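NAD-dependent epimerase/dehydratase domain-containing protein (Ruegeria pomeroyi DSS-3, PDB 3IUS) is of unknown function but probably binds NAD, or a related dinucleotide, through a Rossmann-type domain of the atypical short-chain dehydrogenase/reductase kind. Local coordinates at residues A[155-160]-A[182-187]. Sequence-based numbering, arbitrary orientation.
Sequences YGPGRG and RIHVED
Tyr155 lies between Arg182 and His184, one on each face of its ring. Its CB places CG between the backbone N and the carbonyl carbon (chi1 80°), which swings the ring across the 182-184 strand. From CG through CD1 and CD2 the ring is covered by the Arg182 guanidinium, whose CZ sits 3.7 Å from the ring centroid and almost on its normal, a cation-pi contact with the two planes 33° apart. CE2 passes 3.6 Å from the backbone N of His184. On the other face CE1 and CZ meet ND1 of His184, 3.9 Å from CE1; the imidazole comes edge-on, making a T-shaped pair. An alanine at Tyr155 would probably leave the Arg182 guanidinium without its aromatic partner and open a gap beside the imidazole.

In the backbone Tyr155, the last residue of strand 146-155, forms a parallel bridge with His184 in the Rossmann-type sheet, with Tyr155 N bonded to Ile183 O at 3.1 Å. Val185 N, at the start of helix 185-197, bonds to Tyr155 O at 2.8 Å and nearly in line with the carbonyl. Gly156 then lays its CA over the His184 ring, 4.2 Å from the centroid; a side chain there would run into Val185 CG1. Pro157 CD touches that same methyl at 3.9 Å, while Tyr15 and Val19 of helix 15-24 also pack on Val185.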
loop_
_atom_site.group_PDB
_atom_site.type_symbol
_atom_site.label_atom_id
_atom_site.label_comp_id
_atom_site.label_asym_id
_atom_site.label_seq_id
_atom_site.Cartn_x
_atom_site.Cartn_y
_atom_site.Cartn_z
ATOM N N TYR A 155 -0.173 6.259 -4.968
ATOM C CA TYR A 155 -0.737 7.481 -5.534
ATOM C C TYR A 155 -2.032 7.188 -6.279
ATOM O O TYR A 155 -2.363 6.030 -6.554
ATOM C CB TYR A 155 0.277 8.221 -6.420
ATOM C CG TYR A 155 0.448 7.677 -7.832
ATOM C CD1 TYR A 155 0.004 8.401 -8.935
ATOM C CD2 TYR A 155 1.073 6.451 -8.066
ATOM C CE1 TYR A 155 0.170 7.920 -10.228
ATOM C CE2 TYR A 155 1.244 5.961 -9.361
ATOM C CZ TYR A 155 0.781 6.697 -10.437
ATOM O OH TYR A 155 0.953 6.227 -11.723
ATOM N N GLY A 156 -2.777 8.241 -6.586
ATOM C CA GLY A 156 -4.089 8.085 -7.182
ATOM C C GLY A 156 -4.949 9.321 -7.015
ATOM O O GLY A 156 -4.460 10.379 -6.611
ATOM N N PRO A 157 -6.246 9.201 -7.329
ATOM C CA PRO A 157 -7.154 10.344 -7.204
ATOM C C PRO A 157 -7.125 10.873 -5.777
ATOM O O PRO A 157 -7.210 10.083 -4.840
ATOM C CB PRO A 157 -8.526 9.737 -7.510
ATOM C CG PRO A 157 -8.239 8.511 -8.306
ATOM C CD PRO A 157 -6.941 7.980 -7.770
ATOM N N GLY A 158 -6.988 12.185 -5.613
ATOM C CA GLY A 158 -6.978 12.776 -4.288
ATOM C C GLY A 158 -5.628 12.634 -3.618
ATOM O O GLY A 158 -5.359 13.272 -2.603
ATOM N N ARG A 159 -4.774 11.786 -4.180
ATOM C CA ARG A 159 -3.411 11.655 -3.684
ATOM C C ARG A 159 -2.416 11.782 -4.834
ATOM O O ARG A 159 -1.654 10.856 -5.126
ATOM C CB ARG A 159 -3.228 10.339 -2.929
ATOM C CG ARG A 159 -1.930 10.264 -2.139
ATOM C CD ARG A 159 -1.920 9.077 -1.192
ATOM N NE ARG A 159 -2.869 9.246 -0.095
ATOM C CZ ARG A 159 -3.149 8.298 0.792
ATOM N NH1 ARG A 159 -2.553 7.117 0.701
ATOM N NH2 ARG A 159 -4.025 8.526 1.762
ATOM N N GLY A 160 -2.442 12.941 -5.486
ATOM C CA GLY A 160 -1.581 13.206 -6.621
ATOM C C GLY A 160 -0.812 14.497 -6.433
ATOM O O GLY A 160 -1.013 15.202 -5.445
ATOM N N ARG A 182 6.667 3.268 -7.042
ATOM C CA ARG A 182 5.300 3.766 -6.964
ATOM C C ARG A 182 4.284 2.737 -7.442
ATOM O O ARG A 182 4.596 1.884 -8.270
ATOM C CB ARG A 182 5.137 5.008 -7.834
ATOM C CG ARG A 182 6.332 5.928 -7.877
ATOM C CD ARG A 182 5.941 7.231 -8.549
ATOM N NE ARG A 182 4.783 7.827 -7.887
ATOM C CZ ARG A 182 3.916 8.651 -8.470
ATOM N NH1 ARG A 182 4.056 8.991 -9.744
ATOM N NH2 ARG A 182 2.897 9.131 -7.778
ATOM N N ILE A 183 3.053 2.870 -6.955
ATOM C CA ILE A 183 1.927 2.075 -7.430
ATOM C C ILE A 183 0.629 2.889 -7.397
ATOM O O ILE A 183 0.361 3.598 -6.432
ATOM C CB ILE A 183 1.763 0.785 -6.598
ATOM C CG1 ILE A 183 0.721 -0.142 -7.230
ATOM C CG2 ILE A 183 1.401 1.112 -5.149
ATOM C CD1 ILE A 183 1.167 -0.787 -8.521
ATOM N N HIS A 184 -0.156 2.800 -8.466
ATOM C CA HIS A 184 -1.448 3.475 -8.528
ATOM C C HIS A 184 -2.469 2.673 -7.733
ATOM O O HIS A 184 -2.496 1.440 -7.813
ATOM C CB HIS A 184 -1.914 3.638 -9.976
ATOM C CG HIS A 184 -3.134 4.492 -10.121
ATOM N ND1 HIS A 184 -3.098 5.752 -10.681
ATOM C CD2 HIS A 184 -4.421 4.274 -9.764
ATOM C CE1 HIS A 184 -4.314 6.270 -10.669
ATOM N NE2 HIS A 184 -5.134 5.392 -10.119
ATOM N N VAL A 185 -3.296 3.370 -6.960
ATOM C CA VAL A 185 -4.253 2.709 -6.075
ATOM C C VAL A 185 -5.214 1.770 -6.818
ATOM O O VAL A 185 -5.615 0.723 -6.282
ATOM C CB VAL A 185 -5.024 3.735 -5.202
ATOM C CG1 VAL A 185 -5.901 4.642 -6.063
ATOM C CG2 VAL A 185 -5.832 3.027 -4.121
ATOM N N GLU A 186 -5.568 2.120 -8.052
ATOM C CA GLU A 186 -6.419 1.245 -8.862
ATOM C C GLU A 186 -5.752 -0.101 -9.141
ATOM O O GLU A 186 -6.415 -1.139 -9.181
ATOM C CB GLU A 186 -6.833 1.921 -10.171
ATOM C CG GLU A 186 -7.991 2.903 -10.019
ATOM C CD GLU A 186 -9.305 2.225 -9.645
ATOM O OE1 GLU A 186 -10.231 2.930 -9.185
ATOM O OE2 GLU A 186 -9.418 0.992 -9.814
ATOM N N ASP A 187 -4.436 -0.079 -9.338
ATOM C CA ASP A 187 -3.690 -1.301 -9.586
ATOM C C ASP A 187 -3.550 -2.151 -8.327
ATOM O O ASP A 187 -3.529 -3.383 -8.396
ATOM C CB ASP A 187 -2.333 -0.989 -10.219
ATOM C CG ASP A 187 -2.445 -0.711 -11.711
ATOM O OD1 ASP A 187 -3.337 -1.316 -12.352
ATOM O OD2 ASP A 187 -1.662 0.108 -12.240
#